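Uncharacterized protein (Nostoc punctiforme, PDB 2QDR) is of unknown function but folds as a double-stranded beta-helix of the cupin clan and is thought to be a dioxygenase. Local coordinates at residues G29-G33 with K212-G216; F102-I108 with R142-V148; D198-F202 with T294-Y298. One frame throughout, in Å; residues are numbered along the deposited sequence.

How the contacts relate
All three contacts lie towards the outside of the beta fold. Contacts 2 and 3 fall on opposite sides of the chain's centre, 41 Å apart between centres. Contact 1 is 28 Å from contact 2 and 20 Å from contact 3, centre to centre; its nearest atoms come within about 6 Å of contact 3 without touching it. Along the chain, contact 2 is nested inside the loop that contact 1 closes, whereas contacts 1 and 3 interleave their segments. The side chain of Arg142 in contact 2 is about 6 Å from a bound HEPES molecule, probably from the crystallisation liquor, and the side chain of Val295 in contact 3 is about 7 Å from an unidentified ligand.

Contact 1: G29-G33 with K212-G216; sequences GDGRG and KDING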
# COMPACT_ATOMS: atom_id res chain seq x y z
N GLY A 29 26.54 10.43 -21.12
CA GLY A 29 25.26 11.11 -21.29
C GLY A 29 25.25 11.89 -22.60
O GLY A 29 26.29 12.03 -23.27
N ASP A 30 24.08 12.42 -22.95
CA ASP A 30 23.89 13.20 -24.21
C ASP A 30 24.02 14.74 -24.08
O ASP A 30 23.74 15.46 -25.04
CB ASP A 30 22.56 12.77 -24.90
CG ASP A 30 21.32 12.88 -24.00
OD1 ASP A 30 21.35 13.51 -22.92
OD2 ASP A 30 20.28 12.30 -24.41
N GLY A 31 24.44 15.25 -22.92
CA GLY A 31 24.61 16.69 -22.70
C GLY A 31 23.37 17.58 -22.61
O GLY A 31 23.50 18.80 -22.52
N ARG A 32 22.18 16.97 -22.62
CA ARG A 32 20.90 17.69 -22.52
C ARG A 32 20.74 18.28 -21.11
O ARG A 32 20.00 19.26 -20.94
CB ARG A 32 19.72 16.76 -22.81
CG ARG A 32 19.73 16.11 -24.20
CD ARG A 32 18.70 15.00 -24.31
NE ARG A 32 17.31 15.45 -24.27
CZ ARG A 32 16.25 14.64 -24.30
NH1 ARG A 32 16.38 13.31 -24.34
NH2 ARG A 32 15.02 15.17 -24.26
N GLY A 33 21.38 17.65 -20.12
CA GLY A 33 21.38 18.11 -18.74
C GLY A 33 21.93 19.52 -18.59
O GLY A 33 21.52 20.22 -17.68
N LYS A 212 15.03 18.76 -11.50
CA LYS A 212 15.28 17.50 -12.19
C LYS A 212 15.49 17.74 -13.70
O LYS A 212 14.67 18.40 -14.32
CB LYS A 212 14.12 16.54 -11.90
CG LYS A 212 14.35 15.08 -12.33
CD LYS A 212 13.20 14.12 -11.92
CE LYS A 212 13.02 13.96 -10.39
NZ LYS A 212 11.91 13.02 -10.03
N ASP A 213 16.59 17.23 -14.27
CA ASP A 213 16.92 17.36 -15.71
C ASP A 213 15.95 16.60 -16.55
O ASP A 213 15.19 15.77 -16.04
CB ASP A 213 18.27 16.72 -16.07
CG ASP A 213 19.46 17.39 -15.45
OD1 ASP A 213 19.44 18.63 -15.27
OD2 ASP A 213 20.46 16.68 -15.22
N ILE A 214 16.01 16.84 -17.85
CA ILE A 214 15.20 16.09 -18.80
C ILE A 214 15.78 14.64 -18.84
O ILE A 214 15.06 13.69 -19.15
CB ILE A 214 15.13 16.79 -20.18
CG1 ILE A 214 13.92 16.27 -20.99
CG2 ILE A 214 16.49 16.66 -20.93
CD1 ILE A 214 13.53 17.15 -22.19
N ASN A 215 17.08 14.50 -18.53
CA ASN A 215 17.79 13.21 -18.43
C ASN A 215 17.68 12.50 -17.06
O ASN A 215 18.24 11.41 -16.89
CB ASN A 215 19.28 13.40 -18.74
CG ASN A 215 19.56 13.82 -20.17
OD1 ASN A 215 18.76 13.56 -21.09
ND2 ASN A 215 20.72 14.43 -20.39
N GLY A 216 17.00 13.10 -16.08
CA GLY A 216 16.85 12.50 -14.74
C GLY A 216 17.88 12.91 -13.70
O GLY A 216 17.74 12.56 -12.52
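Asn215 reaches across to Asp30 with its amide nitrogen, and this is the one hydrogen bond between 29-33 and 212-216. ND2 of Asn215 lies 2.8 Å from OD1 of Asp30, but the bond is bent (128° at the hydrogen) and therefore weak. Amide and carboxylate are turned 39° against each other.

Van der Waals packing comes mainly from Arg32, against Ile214 and Asn215. The arginine chain bends at its third torsion (67°), which lays the guanidinium beside the isoleucine: CG2 of Ile214 sits over one of its faces, 3.6 Å from NE of Arg32. The methylene CD of Arg32 packs 3.5 Å from OD1 of Asn215, with the amide almost perpendicular to the guanidinium.

The Gly33 backbone packs against the Asp213 side chain, CA of Gly33 lying 3.9 Å from CG of Asp213. The carboxylate of Asp213 has its main polar partner elsewhere, in a salt bridge from OD1 to Arg211.

Asp213 to Gly216 form a type I beta turn at the tip of the hairpin that joins strands 205-212 and 218-224, so the contact sets the N-terminal loop ahead of strand 41-42 against that tip at the protein surface.

Contact 2: F102-I108 with R142-V148; sequences FEAPSGI and RIGSWKV
Trp146 holds CG between its own backbone N and carbonyl carbon (chi1 59°), which swings the indole across to segment 102-108, while Phe102, with CG anti to its N (chi1 -179°), sends its ring to meet it. The result is an edge-to-face pair: the edge of Phe102 points at the six-membered ring of Trp146, planes 61° apart and centroids separated by 5.1 Å. The touching atoms are CE2 of Phe102 and CZ3 of Trp146, 3.6 Å apart. Over the same indole face sits Ala104, its CB 3.7 Å from the centroid of the five-membered ring in a CH-pi contact, and CB of Phe102 also packs on CG2 of Val148.

The backbones carrying these groups pair as an antiparallel ladder. Ala104 and Trp146 form a hydrogen-bonded pair, N of Ala104 meeting O of Trp146 at 2.7 Å in a nearly straight bond, and Val148 N continues the ladder to Phe102 O. Further along, Gly107 and Ile143 make a second, isolated bridge, with Ile143 N 2.9 Å from Gly107 O and Gly107 N 3.0 Å from Ile143 O. Beside the Gly107-Ile143 bridge, CB of Ser106 lies over one face of the Arg142 guanidinium, 3.5 Å from NH2 of Arg142, and NE of Arg142 is held by the carbonyl of Ala171.

Within this chain, strand 103-104 is an outer strand of a four-stranded antiparallel sheet, paired with 146-149, which in turn pairs with 121-124, while Trp146 and Val148 both press on Leu98 of strand 92-98.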
# COMPACT_ATOMS: atom_id res chain seq x y z
N PHE A 102 24.62 45.57 -1.64
CA PHE A 102 24.72 45.07 -3.02
C PHE A 102 23.39 45.28 -3.72
O PHE A 102 22.34 45.01 -3.15
CB PHE A 102 25.11 43.59 -3.05
CG PHE A 102 25.25 43.03 -4.44
CD1 PHE A 102 26.46 43.13 -5.12
CD2 PHE A 102 24.19 42.37 -5.05
CE1 PHE A 102 26.59 42.60 -6.40
CE2 PHE A 102 24.32 41.84 -6.32
CZ PHE A 102 25.53 41.96 -7.00
N GLU A 103 23.46 45.79 -4.95
CA GLU A 103 22.28 46.08 -5.74
C GLU A 103 22.70 46.04 -7.21
O GLU A 103 23.62 46.75 -7.60
CB GLU A 103 21.68 47.42 -5.32
CG GLU A 103 20.36 47.76 -5.98
CD GLU A 103 19.67 48.96 -5.35
OE1 GLU A 103 20.28 49.65 -4.49
OE2 GLU A 103 18.51 49.22 -5.70
N ALA A 104 22.06 45.16 -7.98
CA ALA A 104 22.35 44.97 -9.40
C ALA A 104 21.11 45.23 -10.26
O ALA A 104 19.97 45.08 -9.78
CB ALA A 104 22.89 43.56 -9.64
N PRO A 105 21.33 45.60 -11.54
CA PRO A 105 20.22 45.88 -12.43
C PRO A 105 19.64 44.61 -13.03
O PRO A 105 20.21 43.53 -12.89
CB PRO A 105 20.87 46.73 -13.52
CG PRO A 105 22.23 46.16 -13.63
CD PRO A 105 22.62 45.75 -12.24
N SER A 106 18.50 44.78 -13.69
CA SER A 106 17.80 43.71 -14.36
C SER A 106 18.54 43.37 -15.64
O SER A 106 19.32 44.18 -16.15
CB SER A 106 16.37 44.15 -14.69
OG SER A 106 16.38 45.29 -15.53
N GLY A 107 18.27 42.18 -16.17
CA GLY A 107 18.89 41.72 -17.40
C GLY A 107 18.88 40.22 -17.49
O GLY A 107 18.12 39.56 -16.77
N ILE A 108 19.71 39.69 -18.38
CA ILE A 108 19.84 38.25 -18.59
C ILE A 108 21.28 37.86 -18.38
O ILE A 108 22.13 38.72 -18.15
CB ILE A 108 19.39 37.81 -20.02
CG1 ILE A 108 20.26 38.45 -21.13
CG2 ILE A 108 17.93 38.15 -20.23
CD1 ILE A 108 19.90 38.00 -22.54
N ARG A 142 15.02 36.68 -18.32
CA ARG A 142 15.21 37.97 -17.66
C ARG A 142 14.84 37.94 -16.19
O ARG A 142 13.80 37.41 -15.80
CB ARG A 142 14.39 39.07 -18.33
CG ARG A 142 14.58 40.48 -17.73
CD ARG A 142 13.70 41.47 -18.46
NE ARG A 142 13.78 42.81 -17.88
CZ ARG A 142 13.15 43.21 -16.77
NH1 ARG A 142 12.39 42.39 -16.04
NH2 ARG A 142 13.32 44.47 -16.36
N ILE A 143 15.70 38.58 -15.40
CA ILE A 143 15.56 38.72 -13.97
C ILE A 143 15.46 40.20 -13.75
O ILE A 143 16.11 40.96 -14.46
CB ILE A 143 16.80 38.20 -13.21
CG1 ILE A 143 17.04 36.72 -13.51
CG2 ILE A 143 16.67 38.41 -11.69
CD1 ILE A 143 15.91 35.79 -13.11
N GLY A 144 14.66 40.62 -12.77
CA GLY A 144 14.51 42.04 -12.46
C GLY A 144 15.70 42.51 -11.62
O GLY A 144 16.68 41.76 -11.47
N SER A 145 15.63 43.74 -11.10
CA SER A 145 16.70 44.27 -10.24
C SER A 145 16.83 43.35 -9.03
O SER A 145 15.82 42.89 -8.49
CB SER A 145 16.40 45.68 -9.70
OG SER A 145 16.20 46.64 -10.72
N TRP A 146 18.07 43.08 -8.61
CA TRP A 146 18.29 42.19 -7.47
C TRP A 146 19.26 42.82 -6.45
O TRP A 146 20.12 43.61 -6.82
CB TRP A 146 18.68 40.78 -7.96
CG TRP A 146 19.89 40.66 -8.81
CD1 TRP A 146 20.04 41.09 -10.09
CD2 TRP A 146 21.08 39.95 -8.48
NE1 TRP A 146 21.29 40.76 -10.56
CE2 TRP A 146 21.94 40.05 -9.59
CE3 TRP A 146 21.52 39.27 -7.34
CZ2 TRP A 146 23.23 39.50 -9.59
CZ3 TRP A 146 22.79 38.71 -7.34
CH2 TRP A 146 23.63 38.83 -8.46
N LYS A 147 19.06 42.48 -5.18
CA LYS A 147 19.83 43.05 -4.07
C LYS A 147 19.92 42.17 -2.83
O LYS A 147 19.16 41.21 -2.69
CB LYS A 147 19.16 44.36 -3.62
CG LYS A 147 17.71 44.17 -3.11
CD LYS A 147 17.03 45.46 -2.75
CE LYS A 147 15.58 45.19 -2.38
NZ LYS A 147 14.84 46.43 -2.02
N VAL A 148 20.82 42.53 -1.93
CA VAL A 148 21.01 41.82 -0.67
C VAL A 148 20.05 42.47 0.34
O VAL A 148 19.92 43.69 0.37
CB VAL A 148 22.47 41.84 -0.17
CG1 VAL A 148 22.58 41.25 1.23
CG2 VAL A 148 23.36 41.07 -1.12

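Contact 3: D198-F202 with T294-Y298; sequences DTVQF and TVLSY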
# COMPACT_ATOMS: atom_id res chain seq x y z
N ASP A 198 16.19 8.14 -3.24
CA ASP A 198 16.19 7.32 -4.48
C ASP A 198 17.06 6.05 -4.43
O ASP A 198 16.54 4.95 -4.67
CB ASP A 198 16.60 8.17 -5.69
CG ASP A 198 15.60 9.28 -6.00
OD1 ASP A 198 14.89 9.77 -5.09
OD2 ASP A 198 15.55 9.69 -7.18
N THR A 199 18.35 6.20 -4.12
CA THR A 199 19.29 5.05 -4.07
C THR A 199 19.00 4.03 -2.95
O THR A 199 18.43 4.38 -1.91
CB THR A 199 20.76 5.48 -3.90
OG1 THR A 199 20.87 6.27 -2.71
CG2 THR A 199 21.25 6.28 -5.12
N VAL A 200 19.43 2.79 -3.20
CA VAL A 200 19.27 1.66 -2.27
C VAL A 200 20.15 1.77 -1.01
O VAL A 200 19.77 1.30 0.07
CB VAL A 200 19.54 0.29 -3.01
CG1 VAL A 200 19.60 -0.92 -2.05
CG2 VAL A 200 18.50 0.06 -4.13
N GLN A 201 21.32 2.40 -1.15
CA GLN A 201 22.26 2.56 -0.04
C GLN A 201 21.83 3.64 0.98
O GLN A 201 22.10 3.49 2.18
CB GLN A 201 23.68 2.87 -0.53
CG GLN A 201 24.38 1.85 -1.49
CD GLN A 201 24.00 1.97 -2.97
OE1 GLN A 201 23.17 2.80 -3.35
NE2 GLN A 201 24.63 1.16 -3.80
N PHE A 202 21.19 4.72 0.50
CA PHE A 202 20.71 5.82 1.35
C PHE A 202 19.22 5.69 1.73
O PHE A 202 18.47 6.67 1.64
CB PHE A 202 20.96 7.18 0.67
CG PHE A 202 22.42 7.55 0.56
CD1 PHE A 202 23.20 7.08 -0.48
CD2 PHE A 202 23.00 8.41 1.48
CE1 PHE A 202 24.53 7.45 -0.59
CE2 PHE A 202 24.34 8.77 1.37
CZ PHE A 202 25.09 8.28 0.34
N THR A 294 23.50 1.70 -11.31
CA THR A 294 23.94 3.11 -11.35
C THR A 294 24.74 3.49 -10.08
O THR A 294 25.49 4.45 -10.14
CB THR A 294 22.78 4.12 -11.56
OG1 THR A 294 21.81 3.99 -10.52
CG2 THR A 294 22.12 3.90 -12.94
N VAL A 295 24.51 2.81 -8.95
CA VAL A 295 25.25 3.05 -7.70
C VAL A 295 25.59 1.63 -7.29
O VAL A 295 24.71 0.87 -6.90
CB VAL A 295 24.45 3.80 -6.64
CG1 VAL A 295 25.32 4.09 -5.40
CG2 VAL A 295 23.92 5.11 -7.20
N LEU A 296 26.88 1.29 -7.39
CA LEU A 296 27.36 -0.06 -7.12
C LEU A 296 28.08 -0.19 -5.79
O LEU A 296 29.15 0.39 -5.62
CB LEU A 296 28.33 -0.45 -8.25
CG LEU A 296 27.92 -0.11 -9.69
CD1 LEU A 296 29.03 -0.50 -10.67
CD2 LEU A 296 26.63 -0.79 -10.03
N SER A 297 27.49 -0.92 -4.85
CA SER A 297 28.15 -1.14 -3.56
C SER A 297 29.35 -2.06 -3.77
O SER A 297 29.26 -3.06 -4.47
CB SER A 297 27.19 -1.71 -2.51
OG SER A 297 26.24 -0.72 -2.16
N TYR A 298 30.48 -1.68 -3.17
CA TYR A 298 31.76 -2.37 -3.29
C TYR A 298 32.41 -2.61 -1.92
O TYR A 298 32.42 -1.72 -1.08
CB TYR A 298 32.64 -1.52 -4.23
CG TYR A 298 34.07 -1.96 -4.43
CD1 TYR A 298 34.36 -3.22 -4.94
CD2 TYR A 298 35.13 -1.06 -4.23
CE1 TYR A 298 35.69 -3.61 -5.17
CE2 TYR A 298 36.46 -1.44 -4.47
CZ TYR A 298 36.73 -2.71 -4.94
OH TYR A 298 38.03 -3.10 -5.14
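Gln201 lays its carboxamide across the chain at Val295 and Ser297, fastening the loop between strands 195-196 and 205-212 of the double-stranded beta-helix to the C-terminal strand 296-298. NE2 of Gln201 gives one N-H to each of two acceptors: Val295 O at 3.1 Å and Ser297 OG at 3.0 Å. Both acceptors lie close to the amide plane and both bonds are fairly straight, which fixes the rotation of the amide. The two ends of the Val295 bond differ, however, because the nitrogen approaches from above the carbonyl plane, 74° out of it.

A bend at the second torsion of Gln201 (82°) turns the amide onto segment 294-298, where CD of Gln201 rests 3.5 Å from CG1 of Val295. The valine divides its branches: CG1, anti to its backbone N (chi1 -176°), faces the amide, while CG2 meets CG2 of Thr199 at 3.6 Å, the two side chains crossing at about a right angle.

The next layer is Met234 of strand 233-236, which touches both Gln201 and Val295, and Leu289, which packs on Thr199 and Val295. Strand 296-298 is itself held in place by backbone hydrogen bonds between Leu296 and Ile235 and between Tyr298 and Gln233.

Beyond that lies the third subunit, whose Leu191 packs on Ser297 and whose Trp127 meets the Tyr298 ring edge-to-face; there OH of Tyr298 is hydrogen-bonded to the backbone N of Gln128 of that subunit.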